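Local coordinates for protein prephenate dehydrogenase (Aquifex aeolicus, PDB 2G5C) that probably catalyses the NAD(+)-dependent oxidative decarboxylation of prephenate to 3-(4-hydroxyphenyl)pyruvate, a step of L-tyrosine biosynthesis, at residues V4-V9 and G14-S19; E77-L82 and Y104-I109; D89-D94 and K155-V160; F180-H185 and M242-G247. One frame throughout, in Å; residues are numbered along the deposited sequence.

Interaction 1. Residues V4-V9 and G14-S19. With NAD (nicotinamide-adenine-dinucleotide), chain E.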
loop_
_atom_site.group_PDB
_atom_site.type_symbol
_atom_site.label_atom_id
_atom_site.label_comp_id
_atom_site.label_asym_id
_atom_site.label_seq_id
_atom_site.Cartn_x
_atom_site.Cartn_y
_atom_site.Cartn_z
ATOM N N VAL A 4 16.937 7.792 -34.054
ATOM C CA VAL A 4 16.568 7.148 -32.801
ATOM C C VAL A 4 15.753 5.885 -33.040
ATOM O O VAL A 4 14.777 5.902 -33.786
ATOM C CB VAL A 4 15.737 8.099 -31.910
ATOM C CG1 VAL A 4 15.279 7.370 -30.648
ATOM C CG2 VAL A 4 16.556 9.330 -31.557
ATOM N N LEU A 5 16.159 4.793 -32.400
ATOM C CA LEU A 5 15.447 3.530 -32.533
ATOM C C LEU A 5 14.830 3.106 -31.209
ATOM O O LEU A 5 15.536 2.902 -30.221
ATOM C CB LEU A 5 16.382 2.418 -33.010
ATOM C CG LEU A 5 15.702 1.043 -33.051
ATOM C CD1 LEU A 5 14.611 1.045 -34.112
ATOM C CD2 LEU A 5 16.728 -0.043 -33.337
ATOM N N ILE A 6 13.511 2.973 -31.200
ATOM C CA ILE A 6 12.800 2.537 -30.008
ATOM C C ILE A 6 12.591 1.032 -30.151
ATOM O O ILE A 6 11.879 0.592 -31.052
ATOM C CB ILE A 6 11.406 3.198 -29.897
ATOM C CG1 ILE A 6 11.540 4.720 -29.781
ATOM C CG2 ILE A 6 10.646 2.600 -28.711
ATOM C CD1 ILE A 6 12.258 5.206 -28.538
ATOM N N VAL A 7 13.230 0.246 -29.291
ATOM C CA VAL A 7 13.059 -1.206 -29.331
ATOM C C VAL A 7 12.008 -1.550 -28.287
ATOM O O VAL A 7 12.237 -1.395 -27.085
ATOM C CB VAL A 7 14.370 -1.954 -29.010
ATOM C CG1 VAL A 7 14.075 -3.425 -28.757
ATOM C CG2 VAL A 7 15.350 -1.815 -30.182
ATOM N N GLY A 8 10.855 -2.020 -28.754
ATOM C CA GLY A 8 9.761 -2.331 -27.855
ATOM C C GLY A 8 8.924 -1.064 -27.778
ATOM O O GLY A 8 9.145 -0.208 -26.917
ATOM N N VAL A 9 7.970 -0.933 -28.693
ATOM C CA VAL A 9 7.122 0.251 -28.736
ATOM C C VAL A 9 5.862 0.062 -27.896
ATOM O O VAL A 9 4.779 -0.192 -28.424
ATOM C CB VAL A 9 6.714 0.597 -30.194
ATOM C CG1 VAL A 9 6.059 1.968 -30.240
ATOM C CG2 VAL A 9 7.934 0.563 -31.103
ATOM N N GLY A 14 7.031 4.066 -26.046
ATOM C CA GLY A 14 6.222 5.139 -26.596
ATOM C C GLY A 14 6.343 6.439 -25.824
ATOM O O GLY A 14 6.318 7.513 -26.418
ATOM N N SER A 15 6.477 6.355 -24.502
ATOM C CA SER A 15 6.593 7.561 -23.681
ATOM C C SER A 15 7.906 8.288 -23.936
ATOM O O SER A 15 7.940 9.519 -23.997
ATOM C CB SER A 15 6.477 7.219 -22.189
ATOM O OG SER A 15 5.178 6.742 -21.869
ATOM N N PHE A 16 8.991 7.530 -24.071
ATOM C CA PHE A 16 10.293 8.133 -24.334
ATOM C C PHE A 16 10.245 8.851 -25.675
ATOM O O PHE A 16 10.742 9.967 -25.810
ATOM C CB PHE A 16 11.387 7.067 -24.382
ATOM C CG PHE A 16 12.752 7.619 -24.695
ATOM C CD1 PHE A 16 13.441 8.383 -23.755
ATOM C CD2 PHE A 16 13.342 7.387 -25.932
ATOM C CE1 PHE A 16 14.701 8.909 -24.043
ATOM C CE2 PHE A 16 14.600 7.907 -26.233
ATOM C CZ PHE A 16 15.282 8.669 -25.286
ATOM N N ALA A 17 9.639 8.199 -26.660
ATOM C CA ALA A 17 9.516 8.757 -28.003
ATOM C C ALA A 17 8.762 10.085 -27.992
ATOM O O ALA A 17 9.201 11.069 -28.590
ATOM C CB ALA A 17 8.804 7.759 -28.916
ATOM N N LYS A 18 7.624 10.108 -27.309
ATOM C CA LYS A 18 6.820 11.317 -27.233
ATOM C C LYS A 18 7.544 12.378 -26.424
ATOM O O LYS A 18 7.513 13.560 -26.764
ATOM C CB LYS A 18 5.464 11.002 -26.602
ATOM C CG LYS A 18 4.680 9.932 -27.351
ATOM C CD LYS A 18 3.323 9.671 -26.719
ATOM C CE LYS A 18 2.408 10.879 -26.841
ATOM N NZ LYS A 18 1.063 10.610 -26.260
ATOM N N SER A 19 8.201 11.957 -25.350
ATOM C CA SER A 19 8.930 12.894 -24.513
ATOM C C SER A 19 10.056 13.504 -25.330
ATOM O O SER A 19 10.455 14.646 -25.103
ATOM C CB SER A 19 9.505 12.185 -23.284
ATOM O OG SER A 19 8.473 11.700 -22.442
HETATM P PA NAD E . 4.623 -2.824 -22.644
HETATM O O1A NAD E . 3.748 -1.643 -22.697
HETATM O O2A NAD E . 3.932 -4.163 -22.502
HETATM O O5B NAD E . 5.530 -2.771 -23.952
HETATM C C5B NAD E . 6.467 -3.781 -24.194
HETATM C C4B NAD E . 6.673 -3.912 -25.692
HETATM O O4B NAD E . 7.590 -4.965 -25.838
HETATM C C3B NAD E . 5.399 -4.356 -26.447
HETATM O O3B NAD E . 5.004 -3.414 -27.436
HETATM C C2B NAD E . 5.785 -5.732 -26.995
HETATM O O2B NAD E . 5.174 -6.110 -28.211
HETATM C C1B NAD E . 7.285 -5.561 -27.063
HETATM N N9A NAD E . 8.141 -6.754 -27.184
HETATM C C8A NAD E . 8.051 -7.965 -26.538
HETATM N N7A NAD E . 9.053 -8.754 -26.961
HETATM C C5A NAD E . 9.788 -8.072 -27.867
HETATM C C6A NAD E . 10.928 -8.366 -28.632
HETATM N N6A NAD E . 11.522 -9.542 -28.541
HETATM N N1A NAD E . 11.445 -7.403 -29.500
HETATM C C2A NAD E . 10.839 -6.152 -29.616
HETATM N N3A NAD E . 9.711 -5.851 -28.865
HETATM C C4A NAD E . 9.209 -6.804 -28.011
HETATM O O3 NAD E . 5.720 -2.705 -21.437
HETATM P PN NAD E . 6.265 -1.340 -20.787
HETATM O O1N NAD E . 6.332 -0.313 -21.844
HETATM O O2N NAD E . 5.407 -1.023 -19.613
HETATM O O5D NAD E . 7.742 -1.636 -20.205
HETATM C C5D NAD E . 8.817 -1.977 -21.058
HETATM C C4D NAD E . 10.161 -2.096 -20.305
HETATM O O4D NAD E . 10.315 -1.002 -19.415
HETATM C C3D NAD E . 10.421 -3.357 -19.469
HETATM O O3D NAD E . 11.710 -3.872 -19.812
HETATM C C2D NAD E . 10.370 -2.916 -18.015
HETATM O O2D NAD E . 11.269 -3.640 -17.180
HETATM C C1D NAD E . 10.671 -1.422 -18.114
HETATM N N1N NAD E . 9.981 -0.529 -17.132
HETATM C C2N NAD E . 8.594 -0.611 -17.026
HETATM C C3N NAD E . 7.914 0.210 -16.116
HETATM C C7N NAD E . 6.421 0.109 -16.016
HETATM O O7N NAD E . 5.788 0.925 -15.118
HETATM N N7N NAD E . 5.694 -0.719 -16.745
HETATM C C4N NAD E . 8.662 1.117 -15.315
HETATM C C5N NAD E . 10.069 1.192 -15.431
HETATM C C6N NAD E . 10.721 0.355 -16.352
#
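Ile6, on the strand, and Phe16, on the helix, make the closest contact between these segments: Ile6 CD1 lies in the plane of the Phe16 ring, at its edge, 3.6 Å from Phe16 CD2. The phenyl group swings away from its own backbone N (chi1 178°), which carries the ring from the helix toward the strand with its CD2-CE2 edge turned to Ile6 and Val4, while Ile6 carries CG1 beside its backbone N (chi1 -62°) and aims the ethyl arm at that ring edge. The same isoleucine serves a second neighbour, since Ile6 CG1 rests 4.2 Å from Ala17 CB. Val4 adds a looser touch farther along the ring, with Val4 CG1 4.5 Å from Phe16 CE2. All four residues are buried, and Trp161 meets the Phe16 ring edge-to-face. Within the helix, Ser19 OG bonds to Ser15 O at 2.7 Å, reaching the carbonyl from the face opposite the Ser19 N-H. The strand and helix axes run nearly antiparallel, 9.2 Å apart. Beyond the strand the chain brings Gly8 CA within 3.7 Å of N3A of the NAD adenine and Val9 O within 3.4 Å of NAD O3B. An apolar strand-to-helix seam next to a glycine-bearing turn that receives the dinucleotide is the hallmark of the first beta-alpha-beta unit of a Rossmann fold, consistent with the GxGxxG pattern begun by Gly8.

Interaction 2. Residues E77-L82 and Y104-I109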
loop_
_atom_site.group_PDB
_atom_site.type_symbol
_atom_site.label_atom_id
_atom_site.label_comp_id
_atom_site.label_asym_id
_atom_site.label_seq_id
_atom_site.Cartn_x
_atom_site.Cartn_y
_atom_site.Cartn_z
ATOM N N GLU A 77 18.962 -11.380 -26.198
ATOM C CA GLU A 77 18.750 -11.886 -27.553
ATOM C C GLU A 77 18.809 -10.773 -28.596
ATOM O O GLU A 77 19.415 -10.934 -29.654
ATOM C CB GLU A 77 17.398 -12.597 -27.649
ATOM C CG GLU A 77 16.228 -11.750 -27.173
ATOM C CD GLU A 77 14.887 -12.442 -27.331
ATOM O OE1 GLU A 77 14.399 -12.537 -28.476
ATOM O OE2 GLU A 77 14.326 -12.894 -26.306
ATOM N N ILE A 78 18.172 -9.646 -28.295
ATOM C CA ILE A 78 18.149 -8.502 -29.203
ATOM C C ILE A 78 19.535 -7.862 -29.337
ATOM O O ILE A 78 19.968 -7.513 -30.442
ATOM C CB ILE A 78 17.137 -7.430 -28.711
ATOM C CG1 ILE A 78 15.731 -8.031 -28.647
ATOM C CG2 ILE A 78 17.138 -6.229 -29.644
ATOM C CD1 ILE A 78 14.680 -7.080 -28.105
ATOM N N ALA A 79 20.232 -7.717 -28.212
ATOM C CA ALA A 79 21.561 -7.111 -28.211
ATOM C C ALA A 79 22.522 -7.856 -29.133
ATOM O O ALA A 79 23.279 -7.237 -29.883
ATOM C CB ALA A 79 22.124 -7.078 -26.785
ATOM N N LYS A 80 22.491 -9.184 -29.069
ATOM C CA LYS A 80 23.367 -10.009 -29.891
ATOM C C LYS A 80 23.124 -9.770 -31.378
ATOM O O LYS A 80 24.063 -9.775 -32.174
ATOM C CB LYS A 80 23.168 -11.491 -29.561
ATOM C CG LYS A 80 23.455 -11.833 -28.108
ATOM C CD LYS A 80 23.400 -13.331 -27.856
ATOM C CE LYS A 80 24.666 -14.023 -28.347
ATOM N NZ LYS A 80 25.859 -13.605 -27.551
ATOM N N LYS A 81 21.870 -9.563 -31.756
ATOM C CA LYS A 81 21.568 -9.310 -33.154
ATOM C C LYS A 81 22.026 -7.904 -33.513
ATOM O O LYS A 81 22.620 -7.685 -34.568
ATOM C CB LYS A 81 20.071 -9.462 -33.419
ATOM C CG LYS A 81 19.545 -10.861 -33.158
ATOM C CD LYS A 81 18.357 -11.166 -34.051
ATOM C CE LYS A 81 17.672 -12.458 -33.646
ATOM N NZ LYS A 81 17.040 -12.344 -32.299
ATOM N N LEU A 82 21.766 -6.956 -32.620
ATOM C CA LEU A 82 22.154 -5.567 -32.844
ATOM C C LEU A 82 23.663 -5.361 -32.945
ATOM O O LEU A 82 24.122 -4.401 -33.565
ATOM C CB LEU A 82 21.596 -4.681 -31.728
ATOM C CG LEU A 82 20.074 -4.503 -31.710
ATOM C CD1 LEU A 82 19.665 -3.628 -30.532
ATOM C CD2 LEU A 82 19.629 -3.875 -33.022
ATOM N N TYR A 104 26.435 -6.046 -17.253
ATOM C CA TYR A 104 27.712 -6.616 -17.666
ATOM C C TYR A 104 27.553 -7.518 -18.882
ATOM O O TYR A 104 28.435 -7.571 -19.742
ATOM C CB TYR A 104 28.347 -7.395 -16.509
ATOM C CG TYR A 104 28.579 -6.541 -15.280
ATOM C CD1 TYR A 104 29.417 -5.427 -15.330
ATOM C CD2 TYR A 104 27.933 -6.826 -14.079
ATOM C CE1 TYR A 104 29.602 -4.614 -14.215
ATOM C CE2 TYR A 104 28.112 -6.018 -12.957
ATOM C CZ TYR A 104 28.945 -4.915 -13.033
ATOM O OH TYR A 104 29.106 -4.099 -11.936
ATOM N N ASP A 105 26.431 -8.228 -18.962
ATOM C CA ASP A 105 26.200 -9.101 -20.105
ATOM C C ASP A 105 25.993 -8.263 -21.361
ATOM O O ASP A 105 26.471 -8.622 -22.440
ATOM C CB ASP A 105 24.981 -10.003 -19.881
ATOM C CG ASP A 105 25.167 -10.962 -18.724
ATOM O OD1 ASP A 105 26.318 -11.373 -18.470
ATOM O OD2 ASP A 105 24.161 -11.316 -18.074
ATOM N N LEU A 106 25.285 -7.146 -21.222
ATOM C CA LEU A 106 25.042 -6.277 -22.364
ATOM C C LEU A 106 26.328 -5.592 -22.818
ATOM O O LEU A 106 26.514 -5.355 -24.015
ATOM C CB LEU A 106 23.960 -5.240 -22.035
ATOM C CG LEU A 106 22.558 -5.833 -21.821
ATOM C CD1 LEU A 106 21.535 -4.716 -21.640
ATOM C CD2 LEU A 106 22.177 -6.695 -23.017
ATOM N N GLU A 107 27.210 -5.275 -21.869
ATOM C CA GLU A 107 28.488 -4.646 -22.205
ATOM C C GLU A 107 29.358 -5.651 -22.954
ATOM O O GLU A 107 30.069 -5.290 -23.884
ATOM C CB GLU A 107 29.243 -4.195 -20.951
ATOM C CG GLU A 107 28.576 -3.111 -20.118
ATOM C CD GLU A 107 29.495 -2.582 -19.022
ATOM O OE1 GLU A 107 30.146 -3.405 -18.341
ATOM O OE2 GLU A 107 29.565 -1.347 -18.838
ATOM N N ASN A 108 29.305 -6.916 -22.544
ATOM C CA ASN A 108 30.098 -7.955 -23.191
ATOM C C ASN A 108 29.609 -8.265 -24.601
ATOM O O ASN A 108 30.350 -8.831 -25.405
ATOM C CB ASN A 108 30.082 -9.251 -22.371
ATOM C CG ASN A 108 30.791 -9.112 -21.040
ATOM O OD1 ASN A 108 31.785 -8.397 -20.926
ATOM N ND2 ASN A 108 30.294 -9.813 -20.028
ATOM N N ILE A 109 28.364 -7.898 -24.899
ATOM C CA ILE A 109 27.780 -8.157 -26.211
ATOM C C ILE A 109 27.804 -6.950 -27.143
ATOM O O ILE A 109 28.045 -7.093 -28.345
ATOM C CB ILE A 109 26.314 -8.631 -26.085
ATOM C CG1 ILE A 109 26.259 -9.974 -25.357
ATOM C CG2 ILE A 109 25.684 -8.759 -27.465
ATOM C CD1 ILE A 109 24.849 -10.476 -25.105
#
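Ile109 lies over the stem of Lys80, the two side chains crossing at about a right angle. Ile109 CD1 sits 3.6 Å from Lys80 CG, and the lysine chain, bent at its last two torsions, curls back until Lys80 NZ is 4.1 Å from Ile109 CD1. The setting is the Rossmann-type nucleotide-binding domain, where helices 72-85 and 101-110 precede and follow strand 91-94 and run side by side in the same direction, their axes 9.6 Å apart and inclined by 17°. Toward the sheet the contact passes to small against branched aliphatic groups: Ala79 CB points at the partner helix and meets Ile109 CG2 at 4.0 Å, and Leu106 reaches strand 114-120 as well. A salt bridge from Asp105 to Arg76 also ties the two helices. Ile109 CG1 stands anti to the carbonyl carbon (chi1 -64°), leaving CG2 anti to the backbone N and against the backbone of helix 72-85, with Ile109 CG2 3.6 Å from Lys80 CA. At the buried end of the seam, Leu106 CD2 closes to 3.8 Å from Ala79 CB.

Interaction 3. Residues D89-D94 and K155-V160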
loop_
_atom_site.group_PDB
_atom_site.type_symbol
_atom_site.label_atom_id
_atom_site.label_comp_id
_atom_site.label_asym_id
_atom_site.label_seq_id
_atom_site.Cartn_x
_atom_site.Cartn_y
_atom_site.Cartn_z
ATOM N N ASP A 89 29.638 3.078 -33.953
ATOM C CA ASP A 89 29.414 4.476 -33.608
ATOM C C ASP A 89 28.078 4.691 -32.878
ATOM O O ASP A 89 27.801 5.780 -32.368
ATOM C CB ASP A 89 29.471 5.306 -34.901
ATOM C CG ASP A 89 29.282 6.796 -34.667
ATOM O OD1 ASP A 89 29.472 7.266 -33.522
ATOM O OD2 ASP A 89 28.958 7.504 -35.648
ATOM N N ALA A 90 27.261 3.647 -32.813
ATOM C CA ALA A 90 25.954 3.737 -32.166
ATOM C C ALA A 90 25.992 3.671 -30.638
ATOM O O ALA A 90 26.907 3.092 -30.049
ATOM C CB ALA A 90 25.037 2.632 -32.700
ATOM N N THR A 91 24.984 4.271 -30.010
ATOM C CA THR A 91 24.850 4.270 -28.554
ATOM C C THR A 91 23.598 3.480 -28.199
ATOM O O THR A 91 22.533 3.711 -28.773
ATOM C CB THR A 91 24.691 5.694 -27.990
ATOM O OG1 THR A 91 25.912 6.419 -28.174
ATOM C CG2 THR A 91 24.353 5.645 -26.500
ATOM N N VAL A 92 23.729 2.545 -27.264
ATOM C CA VAL A 92 22.599 1.720 -26.846
ATOM C C VAL A 92 22.384 1.812 -25.341
ATOM O O VAL A 92 23.297 1.545 -24.562
ATOM C CB VAL A 92 22.813 0.235 -27.207
ATOM C CG1 VAL A 92 21.613 -0.591 -26.736
ATOM C CG2 VAL A 92 23.010 0.081 -28.709
ATOM N N THR A 93 21.169 2.183 -24.941
ATOM C CA THR A 93 20.839 2.303 -23.523
ATOM C C THR A 93 19.468 1.655 -23.301
ATOM O O THR A 93 18.785 1.319 -24.264
ATOM C CB THR A 93 20.855 3.802 -23.087
ATOM O OG1 THR A 93 20.771 3.899 -21.659
ATOM C CG2 THR A 93 19.710 4.566 -23.729
ATOM N N ASP A 94 19.064 1.459 -22.048
ATOM C CA ASP A 94 17.778 0.810 -21.793
ATOM C C ASP A 94 16.891 1.479 -20.738
ATOM O O ASP A 94 17.214 2.538 -20.193
ATOM C CB ASP A 94 18.010 -0.658 -21.403
ATOM C CG ASP A 94 18.588 -0.813 -19.988
ATOM O OD1 ASP A 94 19.610 -0.156 -19.672
ATOM O OD2 ASP A 94 18.023 -1.602 -19.194
ATOM N N LYS A 155 27.694 10.624 -20.693
ATOM C CA LYS A 155 27.300 12.024 -20.671
ATOM C C LYS A 155 26.170 12.268 -21.657
ATOM O O LYS A 155 25.240 13.018 -21.372
ATOM C CB LYS A 155 28.495 12.921 -21.019
ATOM C CG LYS A 155 29.627 12.881 -20.003
ATOM C CD LYS A 155 30.710 13.897 -20.343
ATOM C CE LYS A 155 31.880 13.818 -19.368
ATOM N NZ LYS A 155 31.463 14.070 -17.959
ATOM N N LEU A 156 26.260 11.637 -22.823
ATOM C CA LEU A 156 25.231 11.781 -23.842
ATOM C C LEU A 156 23.881 11.338 -23.278
ATOM O O LEU A 156 22.948 12.136 -23.170
ATOM C CB LEU A 156 25.585 10.932 -25.067
ATOM C CG LEU A 156 24.527 10.819 -26.169
ATOM C CD1 LEU A 156 24.252 12.183 -26.772
ATOM C CD2 LEU A 156 25.013 9.848 -27.236
ATOM N N VAL A 157 23.793 10.062 -22.912
ATOM C CA VAL A 157 22.571 9.489 -22.363
ATOM C C VAL A 157 22.042 10.300 -21.182
ATOM O O VAL A 157 20.833 10.458 -21.027
ATOM C CB VAL A 157 22.804 8.024 -21.925
ATOM C CG1 VAL A 157 21.554 7.462 -21.272
ATOM C CG2 VAL A 157 23.184 7.182 -23.135
ATOM N N LYS A 158 22.951 10.812 -20.354
ATOM C CA LYS A 158 22.563 11.616 -19.200
ATOM C C LYS A 158 21.846 12.884 -19.648
ATOM O O LYS A 158 20.752 13.190 -19.176
ATOM C CB LYS A 158 23.789 12.004 -18.369
ATOM C CG LYS A 158 23.469 12.964 -17.228
ATOM C CD LYS A 158 24.699 13.310 -16.403
ATOM C CE LYS A 158 24.358 14.310 -15.305
ATOM N NZ LYS A 158 25.556 14.704 -14.511
ATOM N N ARG A 159 22.467 13.621 -20.563
ATOM C CA ARG A 159 21.875 14.857 -21.063
ATOM C C ARG A 159 20.506 14.632 -21.695
ATOM O O ARG A 159 19.609 15.459 -21.544
ATOM C CB ARG A 159 22.801 15.521 -22.088
ATOM C CG ARG A 159 24.109 16.041 -21.513
ATOM C CD ARG A 159 24.830 16.933 -22.526
ATOM N NE ARG A 159 26.119 17.416 -22.038
ATOM C CZ ARG A 159 27.174 16.638 -21.810
ATOM N NH1 ARG A 159 27.093 15.332 -22.026
ATOM N NH2 ARG A 159 28.311 17.164 -21.369
ATOM N N VAL A 160 20.353 13.517 -22.407
ATOM C CA VAL A 160 19.090 13.197 -23.064
ATOM C C VAL A 160 17.969 13.048 -22.040
ATOM O O VAL A 160 16.900 13.643 -22.181
ATOM C CB VAL A 160 19.194 11.889 -23.874
ATOM C CG1 VAL A 160 17.866 11.594 -24.559
ATOM C CG2 VAL A 160 20.309 12.003 -24.901
#
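Thr93 and Val157 reach toward each other tip to tip, whereas Thr91 meets its two partners, Leu156 and Val157, at a slant; this difference organises the contact. It belongs to the Rossmann-type nucleotide-binding domain, where helix 151-163 packs on one face of the central sheet and meets strand 91-94, the two axes 10.0 Å apart and crossing at -52°. Thr91 and Thr93 both direct their CB toward the helix, while Val92 between them turns to the other face. Val157 is shared between the two threonines. Its CG1 methyl stands anti to the backbone N (chi1 176°) and lies 3.7 Å from Thr93 OG1, and its CG2 methyl comes within 3.9 Å of Thr91 CG2. The two branches of one valine are thereby divided between successive inward-facing threonines. Thr93 OG1 is not left to a methyl alone, because it is also hydrogen-bonded to Val115 O on the adjoining strand, so its polar demand is met within the sheet while the helix supplies only van der Waals cover. Val157 itself also touches Val115, extending the seam across two strands. Nearer the surface, Leu156 takes over. Its CG is anti to the backbone N, and its CD2 methyl is brought over the hydroxyl of the other threonine, Leu156 CD2 lying 3.7 Å from Thr91 OG1.

Interaction 4. Residues F180-H185 and M242-G247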
loop_
_atom_site.group_PDB
_atom_site.type_symbol
_atom_site.label_atom_id
_atom_site.label_comp_id
_atom_site.label_asym_id
_atom_site.label_seq_id
_atom_site.Cartn_x
_atom_site.Cartn_y
_atom_site.Cartn_z
ATOM N N PHE A 180 16.639 -1.480 -5.072
ATOM C CA PHE A 180 15.305 -1.716 -5.584
ATOM C C PHE A 180 14.788 -3.100 -5.253
ATOM O O PHE A 180 13.587 -3.352 -5.304
ATOM C CB PHE A 180 15.280 -1.415 -7.082
ATOM C CG PHE A 180 15.445 0.044 -7.370
ATOM C CD1 PHE A 180 14.367 0.914 -7.227
ATOM C CD2 PHE A 180 16.703 0.575 -7.652
ATOM C CE1 PHE A 180 14.538 2.291 -7.348
ATOM C CE2 PHE A 180 16.885 1.947 -7.775
ATOM C CZ PHE A 180 15.798 2.809 -7.619
ATOM N N GLY A 181 15.700 -3.994 -4.886
ATOM C CA GLY A 181 15.280 -5.319 -4.493
ATOM C C GLY A 181 14.529 -5.167 -3.180
ATOM O O GLY A 181 13.533 -5.852 -2.934
ATOM N N VAL A 182 14.990 -4.249 -2.334
ATOM C CA VAL A 182 14.346 -4.029 -1.042
ATOM C C VAL A 182 13.183 -3.031 -1.069
ATOM O O VAL A 182 12.118 -3.307 -0.510
ATOM C CB VAL A 182 15.373 -3.553 0.029
ATOM C CG1 VAL A 182 14.701 -3.477 1.399
ATOM C CG2 VAL A 182 16.570 -4.507 0.075
ATOM N N VAL A 183 13.371 -1.881 -1.716
ATOM C CA VAL A 183 12.321 -0.857 -1.746
ATOM C C VAL A 183 11.207 -1.025 -2.774
ATOM O O VAL A 183 10.189 -0.338 -2.698
ATOM C CB VAL A 183 12.917 0.566 -1.946
ATOM C CG1 VAL A 183 13.972 0.851 -0.871
ATOM C CG2 VAL A 183 13.516 0.697 -3.351
ATOM N N SER A 184 11.390 -1.932 -3.725
ATOM C CA SER A 184 10.390 -2.143 -4.762
ATOM C C SER A 184 9.958 -3.594 -4.939
ATOM O O SER A 184 8.771 -3.908 -4.890
ATOM C CB SER A 184 10.913 -1.609 -6.100
ATOM O OG SER A 184 10.066 -2.008 -7.166
ATOM N N HIS A 185 10.917 -4.484 -5.149
ATOM C CA HIS A 185 10.585 -5.888 -5.358
ATOM C C HIS A 185 9.969 -6.528 -4.122
ATOM O O HIS A 185 8.937 -7.191 -4.214
ATOM C CB HIS A 185 11.835 -6.641 -5.805
ATOM C CG HIS A 185 12.537 -5.980 -6.952
ATOM N ND1 HIS A 185 13.811 -6.326 -7.350
ATOM C CD2 HIS A 185 12.147 -4.973 -7.769
ATOM C CE1 HIS A 185 14.175 -5.557 -8.361
ATOM N NE2 HIS A 185 13.183 -4.728 -8.635
HETATM N N MSE A 242 15.564 -12.564 -2.523
HETATM C CA MSE A 242 15.596 -13.559 -1.464
HETATM C C MSE A 242 16.113 -12.932 -0.167
HETATM O O MSE A 242 15.546 -13.152 0.904
HETATM C CB MSE A 242 16.481 -14.740 -1.869
HETATM C CG MSE A 242 15.877 -15.605 -2.969
HETATM SE SE MSE A 242 14.125 -16.241 -2.459
HETATM C CE MSE A 242 14.644 -17.151 -0.824
ATOM N N LYS A 243 17.184 -12.147 -0.267
ATOM C CA LYS A 243 17.753 -11.479 0.904
ATOM C C LYS A 243 16.737 -10.517 1.512
ATOM O O LYS A 243 16.591 -10.445 2.737
ATOM C CB LYS A 243 19.006 -10.686 0.528
ATOM C CG LYS A 243 20.224 -11.522 0.149
ATOM C CD LYS A 243 21.400 -10.612 -0.213
ATOM C CE LYS A 243 22.662 -11.407 -0.512
ATOM N NZ LYS A 243 23.829 -10.516 -0.771
ATOM N N ALA A 244 16.052 -9.772 0.647
ATOM C CA ALA A 244 15.045 -8.804 1.073
ATOM C C ALA A 244 13.900 -9.483 1.817
ATOM O O ALA A 244 13.468 -9.007 2.869
ATOM C CB ALA A 244 14.516 -8.037 -0.138
ATOM N N ILE A 245 13.410 -10.598 1.277
ATOM C CA ILE A 245 12.332 -11.340 1.922
ATOM C C ILE A 245 12.788 -11.863 3.281
ATOM O O ILE A 245 12.026 -11.848 4.240
ATOM C CB ILE A 245 11.862 -12.536 1.059
ATOM C CG1 ILE A 245 11.135 -12.021 -0.184
ATOM C CG2 ILE A 245 10.945 -13.447 1.875
ATOM C CD1 ILE A 245 10.668 -13.129 -1.129
ATOM N N GLU A 246 14.033 -12.324 3.359
ATOM C CA GLU A 246 14.571 -12.840 4.616
ATOM C C GLU A 246 14.733 -11.694 5.607
ATOM O O GLU A 246 14.493 -11.858 6.805
ATOM C CB GLU A 246 15.920 -13.534 4.383
ATOM C CG GLU A 246 15.836 -14.753 3.476
ATOM C CD GLU A 246 15.009 -15.882 4.071
ATOM O OE1 GLU A 246 13.882 -15.616 4.538
ATOM O OE2 GLU A 246 15.481 -17.042 4.067
ATOM N N GLY A 247 15.135 -10.534 5.100
ATOM C CA GLY A 247 15.297 -9.376 5.959
ATOM C C GLY A 247 13.940 -8.976 6.509
ATOM O O GLY A 247 13.792 -8.678 7.700
#
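With chi1 at -174°, Val182 places CG1 anti to its backbone N and CG2 anti to its carbonyl carbon, and it is the CG2 branch that meets Ala244, at 4.1 Å from Ala244 CB. The contact joins helices 173-201 and 238-260 in the helical dimerization domain. What it illustrates is how small residues let helices come close: Gly181 has no side chain to intervene, Ala244 directs its single methyl toward the partner helix, and the closeness can be measured by the 5.3 Å between the CA atoms of Val182 and Ala244. The second subunit packs on both helices. Leu208 of that subunit lies on Val182, and Lys256 of the same subunit forms a salt bridge with Glu246 and packs against Ile245. Helix 173-201 is locally widened here: Phe180 O accepts from Ser184 N at 3.1 Å and also from His185 N at 2.9 Å, the second bond closing the wider pi-type turn. The same carbonyl oxygen stands over one face of the His185 ring, toward its rim. The methyl of Ala244 also meets bare backbone, Ala244 CB lying 3.7 Å from Gly181 O.

Overall arrangement
Interactions 1, 2 and 3 belong to the nucleotide-binding domain, and interaction 4 to the helical dimerization domain, about 30 Å from interaction 1 between centres. Interactions 1 and 3 are buried strand-to-helix seams on one sheet and touch through Phe16 CZ and Val160 CG1, 4.0 Å apart. Interaction 2 pairs helices and is only partly buried, with a lysine stem at its margin; its two helices flank, in the chain, strand 91-94 of interaction 3, and Ile78 meets Val7 of interaction 1. Chemistry follows position: aromatic and aliphatic beside the NAD turn, threonine methyls and hydroxyls under helix 151-163, and glycine, alanine and valine in interaction 4, which alone has the second subunit against it.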